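Local structure of uracil-DNA glycosylase (Sulfolobus tokodaii str. 7, 4ZBY) at residues F160-P165 with K176-D181; I37-E42 with I117-G122. The protein belongs to the uracil-DNA glycosylase superfamily, an alpha/beta fold that here carries an iron-sulfur cluster and a bound uracil. All coordinates share one frame; numbering follows the deposited sequence.

Contact 1. Residues F160-P165 with K176-D181; sequences FPTYHP and KILEED. With URA (uracil), chain C.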
ATOM      1  N   PHE A 160       8.412   4.584  -3.765  1.00 17.62           N
ATOM      2  CA  PHE A 160       9.293   4.684  -2.615  1.00 20.08           C
ATOM      3  C   PHE A 160       9.048   3.549  -1.637  1.00 18.07           C
ATOM      4  O   PHE A 160       8.070   3.569  -0.895  1.00 16.51           O
ATOM      5  CB  PHE A 160       9.092   6.038  -1.913  1.00 18.92           C
ATOM      6  CG  PHE A 160      10.225   6.426  -1.039  1.00 18.39           C
ATOM      7  CD1 PHE A 160      11.079   7.447  -1.417  1.00 20.81           C
ATOM      8  CD2 PHE A 160      10.477   5.749   0.156  1.00 20.69           C
ATOM      9  CE1 PHE A 160      12.172   7.788  -0.617  1.00 23.07           C
ATOM     10  CE2 PHE A 160      11.569   6.092   0.965  1.00 20.98           C
ATOM     11  CZ  PHE A 160      12.394   7.119   0.584  1.00 21.20           C
ATOM     12  N   PRO A 161       9.942   2.547  -1.631  1.00 17.86           N
ATOM     13  CA  PRO A 161       9.720   1.430  -0.724  1.00 16.72           C
ATOM     14  C   PRO A 161      10.170   1.749   0.695  1.00 17.35           C
ATOM     15  O   PRO A 161      11.192   2.390   0.858  1.00 17.71           O
ATOM     16  CB  PRO A 161      10.600   0.308  -1.314  1.00 17.50           C
ATOM     17  CG  PRO A 161      10.977   0.783  -2.692  1.00 20.68           C
ATOM     18  CD  PRO A 161      11.017   2.278  -2.601  1.00 17.94           C
ATOM     19  N   THR A 162       9.423   1.300   1.693  1.00 18.06           N
ATOM     20  CA  THR A 162       9.846   1.384   3.088  1.00 19.27           C
ATOM     21  C   THR A 162       9.616   0.055   3.810  1.00 20.24           C
ATOM     22  O   THR A 162       9.020  -0.871   3.260  1.00 20.80           O
ATOM     23  CB  THR A 162       9.080   2.470   3.851  1.00 24.75           C
ATOM     24  OG1 THR A 162       7.764   1.990   4.172  1.00 24.64           O
ATOM     25  CG2 THR A 162       8.950   3.751   3.013  1.00 23.61           C
ATOM     26  N   TYR A 163      10.085  -0.038   5.051  1.00 21.46           N
ATOM     27  CA  TYR A 163       9.746  -1.187   5.874  1.00 23.50           C
ATOM     28  C   TYR A 163       8.270  -1.095   6.189  1.00 23.37           C
ATOM     29  O   TYR A 163       7.674  -0.032   6.096  1.00 22.93           O
ATOM     30  CB  TYR A 163      10.578  -1.223   7.154  1.00 26.66           C
ATOM     31  CG  TYR A 163      12.032  -1.581   6.946  1.00 28.82           C
ATOM     32  CD1 TYR A 163      12.404  -2.601   6.071  1.00 29.31           C
ATOM     33  CD2 TYR A 163      13.032  -0.914   7.637  1.00 32.66           C
ATOM     34  CE1 TYR A 163      13.734  -2.933   5.883  1.00 31.10           C
ATOM     35  CE2 TYR A 163      14.369  -1.248   7.462  1.00 31.98           C
ATOM     36  CZ  TYR A 163      14.713  -2.252   6.581  1.00 33.25           C
ATOM     37  OH  TYR A 163      16.039  -2.582   6.394  1.00 35.42           O
ATOM     38  N   HIS A 164       7.663  -2.218   6.525  1.00 21.94           N
ATOM     39  CA  HIS A 164       6.272  -2.207   6.889  1.00 22.78           C
ATOM     40  C   HIS A 164       6.137  -1.626   8.287  1.00 21.72           C
ATOM     41  O   HIS A 164       6.981  -1.871   9.139  1.00 22.22           O
ATOM     42  CB  HIS A 164       5.736  -3.631   6.832  1.00 23.27           C
ATOM     43  CG  HIS A 164       4.260  -3.717   6.958  1.00 22.75           C
ATOM     44  ND1 HIS A 164       3.608  -3.587   8.166  1.00 23.85           N
ATOM     45  CD2 HIS A 164       3.302  -3.945   6.028  1.00 27.58           C
ATOM     46  CE1 HIS A 164       2.308  -3.727   7.975  1.00 27.11           C
ATOM     47  NE2 HIS A 164       2.098  -3.946   6.687  1.00 30.49           N
ATOM     48  N   PRO A 165       5.062  -0.883   8.549  1.00 20.64           N
ATOM     49  CA  PRO A 165       4.905  -0.252   9.869  1.00 19.98           C
ATOM     50  C   PRO A 165       4.906  -1.245  11.027  1.00 22.69           C
ATOM     51  O   PRO A 165       5.361  -0.911  12.106  1.00 21.21           O
ATOM     52  CB  PRO A 165       3.542   0.431   9.768  1.00 22.09           C
ATOM     53  CG  PRO A 165       3.352   0.664   8.340  1.00 25.28           C
ATOM     54  CD  PRO A 165       4.039  -0.421   7.593  1.00 22.88           C
ATOM     55  N   LYS A 176      12.941   4.576  13.686  1.00 27.57           N
ATOM     56  CA  LYS A 176      13.623   5.801  13.309  1.00 28.69           C
ATOM     57  C   LYS A 176      13.915   5.803  11.818  1.00 27.25           C
ATOM     58  O   LYS A 176      13.843   6.853  11.165  1.00 26.16           O
ATOM     59  CB  LYS A 176      14.912   5.970  14.124  1.00 29.02           C
ATOM     60  CG  LYS A 176      14.673   6.604  15.467  1.00 33.94           C
ATOM     61  CD  LYS A 176      14.392   8.081  15.282  1.00 40.27           C
ATOM     62  CE  LYS A 176      13.940   8.752  16.564  1.00 47.16           C
ATOM     63  NZ  LYS A 176      13.737  10.214  16.344  1.00 49.33           N
ATOM     64  N   ILE A 177      14.238   4.631  11.273  1.00 26.49           N
ATOM     65  CA  ILE A 177      14.526   4.521   9.847  1.00 25.98           C
ATOM     66  C   ILE A 177      13.275   4.799   9.008  1.00 26.77           C
ATOM     67  O   ILE A 177      13.327   5.484   7.981  1.00 24.78           O
ATOM     68  CB  ILE A 177      15.081   3.139   9.491  1.00 30.04           C
ATOM     69  CG1 ILE A 177      16.428   2.962  10.189  1.00 31.74           C
ATOM     70  CG2 ILE A 177      15.219   2.985   7.971  1.00 29.87           C
ATOM     71  CD1 ILE A 177      17.206   1.720   9.779  1.00 36.06           C
ATOM     72  N   LEU A 178      12.155   4.255   9.462  1.00 26.35           N
ATOM     73  CA  LEU A 178      10.879   4.470   8.795  1.00 25.01           C
ATOM     74  C   LEU A 178      10.480   5.953   8.846  1.00 22.89           C
ATOM     75  O   LEU A 178      10.018   6.506   7.855  1.00 22.14           O
ATOM     76  CB  LEU A 178       9.810   3.574   9.434  1.00 25.99           C
ATOM     77  CG  LEU A 178       8.407   3.598   8.821  1.00 22.25           C
ATOM     78  CD1 LEU A 178       8.431   3.232   7.378  1.00 23.12           C
ATOM     79  CD2 LEU A 178       7.523   2.589   9.588  1.00 24.75           C
ATOM     80  N   GLU A 179      10.715   6.608   9.978  1.00 21.95           N
ATOM     81  CA  GLU A 179      10.423   8.022  10.107  1.00 21.89           C
ATOM     82  C   GLU A 179      11.257   8.845   9.146  1.00 22.09           C
ATOM     83  O   GLU A 179      10.758   9.779   8.527  1.00 21.61           O
ATOM     84  CB  GLU A 179      10.622   8.485  11.552  1.00 25.82           C
ATOM     85  CG  GLU A 179       9.635   7.799  12.501  1.00 33.87           C
ATOM     86  CD  GLU A 179       9.884   8.087  13.972  1.00 40.95           C
ATOM     87  OE1 GLU A 179      10.990   8.558  14.319  1.00 43.87           O
ATOM     88  OE2 GLU A 179       8.964   7.824  14.780  1.00 42.26           O
ATOM     89  N   GLU A 180      12.526   8.482   9.016  0.54 20.49           N
ATOM     90  CA  GLU A 180      13.421   9.174   8.102  0.54 23.04           C
ATOM     91  C   GLU A 180      12.975   8.945   6.666  0.54 21.55           C
ATOM     92  O   GLU A 180      13.048   9.849   5.841  0.54 21.62           O
ATOM     93  CB  GLU A 180      14.864   8.700   8.305  0.54 24.42           C
ATOM     94  CG  GLU A 180      15.455   9.145   9.632  0.54 28.03           C
ATOM     95  CD  GLU A 180      15.437  10.654   9.796  0.54 33.04           C
ATOM     96  OE1 GLU A 180      16.058  11.348   8.966  0.54 32.47           O
ATOM     97  OE2 GLU A 180      14.787  11.147  10.745  0.54 35.66           O
ATOM     98  N   ASP A 181      12.507   7.736   6.374  1.00 19.54           N
ATOM     99  CA  ASP A 181      11.965   7.432   5.051  1.00 18.77           C
ATOM    100  C   ASP A 181      10.744   8.309   4.787  1.00 19.62           C
ATOM    101  O   ASP A 181      10.584   8.807   3.680  1.00 17.42           O
ATOM    102  CB  ASP A 181      11.579   5.961   4.906  1.00 20.31           C
ATOM    103  CG  ASP A 181      12.766   5.081   4.557  1.00 21.82           C
ATOM    104  OD1 ASP A 181      13.853   5.626   4.320  1.00 24.83           O
ATOM    105  OD2 ASP A 181      12.603   3.844   4.531  1.00 24.59           O
TER
HETATM  106  N1  URA C 202      -0.889  -4.792   7.361  1.00 27.42           N
HETATM  107  C2  URA C 202      -0.981  -4.475   6.051  1.00 24.52           C
HETATM  108  O2  URA C 202      -0.172  -4.843   5.220  1.00 22.65           O
HETATM  109  N3  URA C 202      -2.119  -3.885   5.665  1.00 23.73           N
HETATM  110  C4  URA C 202      -3.170  -3.578   6.453  1.00 22.81           C
HETATM  111  O4  URA C 202      -4.117  -2.973   5.979  1.00 20.13           O
HETATM  112  C5  URA C 202      -3.036  -3.913   7.815  1.00 24.48           C
HETATM  113  C6  URA C 202      -1.898  -4.505   8.250  1.00 24.69           C
HETATM  114  O   HOH W   1      11.607   2.101   6.313  1.00 29.08           O
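D181 sets its CB and CG against F160 CE2 and its OD2 beside T162 CB, yet no direct hydrogen bond joins the two segments: the polar link runs through a single water. That water takes the backbone N-H of Y163 (N to water O 2.9 Å) and gives a hydrogen to D181 OD2 (2.7 Å from water O to OD2). The other oxygen, OD1, forms a salt bridge with R144, so both oxygens of this buried acid are satisfied. F160 meets it with its ring edge, CE2 lying 3.9 Å from D181 CG. T162 CB and CG2 lie alongside D181 OD2 and CB, the two side chains running opposite ways. This is the strand-to-helix step of the alpha/beta glycosylase fold: strand 155-162 ends, and after a loop helix 172-190 comes back almost antiparallel over the sheet. L178 packs where strand gives way to loop, its CD1 3.5 Å from T162 OG1 and also on Y163 O, its CD2 on P165 CA. A chi1 of 77° sets T162 OG1 where it can donate to Y163 O at 2.8 Å, standing 30° out of the carbonyl plane. Y163 leans obliquely on I177 CG2. Beyond it, the CB of H164 points away from the helix; CG is anti to the backbone N, and NE2 donates to uracil O2 at 2.8 Å, with 161° at the hydrogen. P165 CD covers one face of the imidazole near the rim, and ND1 is hydrogen-bonded to A166 N.

Contact 2. Residues I37-E42 with I117-G122; sequences IMFVGE and IIVTLG. With URA (uracil), chain C.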
ATOM      1  N   ILE A  37      -0.452  10.851  -2.953  1.00 13.73           N
ATOM      2  CA  ILE A  37       0.305   9.738  -2.360  1.00 14.85           C
ATOM      3  C   ILE A  37      -0.589   8.534  -2.115  1.00 15.69           C
ATOM      4  O   ILE A  37      -1.638   8.613  -1.477  1.00 14.17           O
ATOM      5  CB  ILE A  37       0.969  10.130  -1.030  1.00 15.38           C
ATOM      6  CG1 ILE A  37       1.734  11.450  -1.182  1.00 17.84           C
ATOM      7  CG2 ILE A  37       1.848   8.967  -0.522  1.00 16.67           C
ATOM      8  CD1 ILE A  37       2.411  11.966   0.105  1.00 16.43           C
ATOM      9  N   MET A  38      -0.149   7.401  -2.621  1.00 13.99           N
ATOM     10  CA  MET A  38      -0.886   6.164  -2.466  1.00 15.16           C
ATOM     11  C   MET A  38      -0.000   5.238  -1.630  1.00 14.50           C
ATOM     12  O   MET A  38       1.198   5.112  -1.907  1.00 15.61           O
ATOM     13  CB  MET A  38      -1.214   5.589  -3.855  1.00 16.72           C
ATOM     14  CG  MET A  38      -1.967   4.296  -3.882  1.00 22.21           C
ATOM     15  SD  MET A  38      -2.413   3.965  -5.631  1.00 25.61           S
ATOM     16  CE  MET A  38      -3.243   2.424  -5.338  1.00 25.60           C
ATOM     17  N   PHE A  39      -0.560   4.639  -0.580  1.00 14.08           N
ATOM     18  CA  PHE A  39       0.177   3.685   0.278  1.00 12.67           C
ATOM     19  C   PHE A  39      -0.317   2.292  -0.016  1.00 14.49           C
ATOM     20  O   PHE A  39      -1.522   2.059  -0.065  1.00 15.54           O
ATOM     21  CB  PHE A  39      -0.044   4.008   1.767  1.00 14.81           C
ATOM     22  CG  PHE A  39       0.500   5.343   2.160  1.00 15.68           C
ATOM     23  CD1 PHE A  39       1.795   5.455   2.647  1.00 15.53           C
ATOM     24  CD2 PHE A  39      -0.254   6.477   1.963  1.00 15.11           C
ATOM     25  CE1 PHE A  39       2.324   6.696   2.973  1.00 15.27           C
ATOM     26  CE2 PHE A  39       0.258   7.736   2.285  1.00 15.14           C
ATOM     27  CZ  PHE A  39       1.545   7.835   2.791  1.00 14.48           C
ATOM     28  N   VAL A  40       0.603   1.365  -0.204  1.00 13.01           N
ATOM     29  CA  VAL A  40       0.200  -0.020  -0.479  1.00 14.62           C
ATOM     30  C   VAL A  40       0.885  -0.963   0.476  1.00 15.16           C
ATOM     31  O   VAL A  40       2.111  -1.066   0.473  1.00 16.82           O
ATOM     32  CB  VAL A  40       0.554  -0.444  -1.930  1.00 14.97           C
ATOM     33  CG1 VAL A  40      -0.014  -1.833  -2.248  1.00 14.85           C
ATOM     34  CG2 VAL A  40       0.039   0.588  -2.931  1.00 14.54           C
ATOM     35  N   GLY A  41       0.087  -1.654   1.287  1.00 13.34           N
ATOM     36  CA  GLY A  41       0.627  -2.681   2.165  1.00 14.05           C
ATOM     37  C   GLY A  41       0.495  -4.083   1.606  1.00 16.71           C
ATOM     38  O   GLY A  41       0.273  -4.298   0.418  1.00 15.49           O
ATOM     39  N   GLU A  42       0.656  -5.057   2.495  1.00 14.82           N
ATOM     40  CA  GLU A  42       0.626  -6.474   2.136  1.00 17.07           C
ATOM     41  C   GLU A  42      -0.803  -7.034   2.036  1.00 19.36           C
ATOM     42  O   GLU A  42      -1.279  -7.400   0.949  1.00 18.87           O
ATOM     43  CB  GLU A  42       1.423  -7.276   3.170  1.00 22.14           C
ATOM     44  CG  GLU A  42       1.376  -8.790   2.941  1.00 25.28           C
ATOM     45  CD  GLU A  42       2.077  -9.576   4.037  1.00 32.46           C
ATOM     46  OE1 GLU A  42       2.707  -8.954   4.930  1.00 34.67           O
ATOM     47  OE2 GLU A  42       1.990 -10.825   4.000  1.00 32.13           O
ATOM     48  N   ILE A 117       3.160   9.685  -6.063  1.00 14.51           N
ATOM     49  CA  ILE A 117       4.031   8.800  -5.293  1.00 16.33           C
ATOM     50  C   ILE A 117       3.262   7.565  -4.870  1.00 17.00           C
ATOM     51  O   ILE A 117       2.117   7.679  -4.387  1.00 14.59           O
ATOM     52  CB  ILE A 117       4.566   9.509  -4.033  1.00 13.54           C
ATOM     53  CG1 ILE A 117       5.405  10.725  -4.399  1.00 18.19           C
ATOM     54  CG2 ILE A 117       5.362   8.545  -3.114  1.00 16.45           C
ATOM     55  CD1 ILE A 117       5.579  11.695  -3.268  1.00 20.57           C
ATOM     56  N   ILE A 118       3.878   6.392  -5.044  1.00 16.27           N
ATOM     57  CA  ILE A 118       3.393   5.191  -4.382  1.00 17.96           C
ATOM     58  C   ILE A 118       4.391   4.789  -3.314  1.00 17.15           C
ATOM     59  O   ILE A 118       5.557   4.546  -3.615  1.00 16.38           O
ATOM     60  CB  ILE A 118       3.198   4.018  -5.348  1.00 16.86           C
ATOM     61  CG1 ILE A 118       2.089   4.335  -6.355  1.00 16.90           C
ATOM     62  CG2 ILE A 118       2.831   2.759  -4.565  1.00 15.98           C
ATOM     63  CD1 ILE A 118       2.033   3.359  -7.531  1.00 18.86           C
ATOM     64  N   VAL A 119       3.937   4.739  -2.066  1.00 15.33           N
ATOM     65  CA  VAL A 119       4.782   4.240  -0.980  1.00 14.58           C
ATOM     66  C   VAL A 119       4.474   2.760  -0.783  1.00 13.62           C
ATOM     67  O   VAL A 119       3.336   2.416  -0.447  1.00 16.17           O
ATOM     68  CB  VAL A 119       4.514   5.016   0.325  1.00 13.13           C
ATOM     69  CG1 VAL A 119       5.384   4.509   1.451  1.00 13.16           C
ATOM     70  CG2 VAL A 119       4.735   6.510   0.089  1.00 13.94           C
ATOM     71  N   THR A 120       5.460   1.900  -1.042  1.00 15.00           N
ATOM     72  CA  THR A 120       5.227   0.459  -0.919  1.00 14.79           C
ATOM     73  C   THR A 120       5.764   0.043   0.435  1.00 16.62           C
ATOM     74  O   THR A 120       6.976   0.005   0.690  1.00 19.20           O
ATOM     75  CB  THR A 120       5.852  -0.385  -2.064  1.00 15.05           C
ATOM     76  OG1 THR A 120       7.234  -0.082  -2.203  1.00 17.48           O
ATOM     77  CG2 THR A 120       5.187  -0.076  -3.407  1.00 17.58           C
ATOM     78  N   LEU A 121       4.819  -0.268   1.309  1.00 15.79           N
ATOM     79  CA  LEU A 121       5.101  -0.603   2.695  1.00 15.27           C
ATOM     80  C   LEU A 121       5.380  -2.091   2.807  1.00 17.39           C
ATOM     81  O   LEU A 121       4.448  -2.905   2.828  1.00 18.89           O
ATOM     82  CB  LEU A 121       3.902  -0.223   3.595  1.00 13.99           C
ATOM     83  CG  LEU A 121       3.441   1.243   3.579  1.00 14.31           C
ATOM     84  CD1 LEU A 121       2.041   1.347   4.224  1.00 14.87           C
ATOM     85  CD2 LEU A 121       4.467   2.119   4.310  1.00 16.54           C
ATOM     86  N   GLY A 122       6.662  -2.442   2.864  1.00 17.28           N
ATOM     87  CA  GLY A 122       7.058  -3.826   3.109  1.00 19.36           C
ATOM     88  C   GLY A 122       7.411  -4.584   1.839  1.00 20.47           C
ATOM     89  O   GLY A 122       7.239  -4.071   0.723  1.00 19.74           O
TER
HETATM   90  N1  URA C 202      -0.889  -4.792   7.361  1.00 27.42           N
HETATM   91  C2  URA C 202      -0.981  -4.475   6.051  1.00 24.52           C
HETATM   92  O2  URA C 202      -0.172  -4.843   5.220  1.00 22.65           O
HETATM   93  N3  URA C 202      -2.119  -3.885   5.665  1.00 23.73           N
HETATM   94  C4  URA C 202      -3.170  -3.578   6.453  1.00 22.81           C
HETATM   95  O4  URA C 202      -4.117  -2.973   5.979  1.00 20.13           O
HETATM   96  C5  URA C 202      -3.036  -3.913   7.815  1.00 24.48           C
HETATM   97  C6  URA C 202      -1.898  -4.505   8.250  1.00 24.69           C
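The F39 ring runs alongside V119, CD1 3.6 Å from V119 CB and CE1 near CG2. On the same face I37 CG2 meets V119 CG2 at 3.8 Å, and L121 CD1 comes up beside F39 CB. On the other face V40 CG2 packs 3.9 Å from I118 CG2. Backbone bonds hold these pairs in register: M38 N to I117 O (2.9 Å), V119 N to M38 O (2.8 Å), then V40 N to V119 O and L121 N to V40 O. M38 O also takes a CA-H...O contact from I118 CA (3.3 Å). Outside this shell, helix 58-71 covers I37, F39 and L121, while helix 96-113 covers M38, V40 and I118. Past strand 117-121, T126 is hydrogen-bonded to T120 OG1, and S125 OG bonds V40 O. At the C-terminal end of strand 37-41, G41 has no side chain where a CB would clash with uracil O2, and E42 N donates to that oxygen at 2.9 Å through a bent bond (140° at the hydrogen). This is the central parallel sheet of the uracil-DNA glycosylase superfamily's alpha/beta/alpha fold, with the ligand at the C-terminal strand ends, a layout shared with other alpha/beta folds.

In the fold
From the N terminus, contact 2 comes first: 74 residues, which include helices 46-51, 58-71 and 96-113 and strand 79-82, separate 37-42 from 117-122, and the pairing of their strands closes that long loop. Contact 1 opens only afterwards; ten residues separate 160-165 from 176-181, joining strand 155-162 to helix 172-190, so the two follow in series and do not cross. They still touch, because strands 117-121 and 155-162 are neighbours in the sheet: F160 N probably bonds I118 O and T162 O probably receives G122 N. Contact 2 thus builds the sheet centre and contact 1 adds a helix over its flank, and both reach the bound uracil.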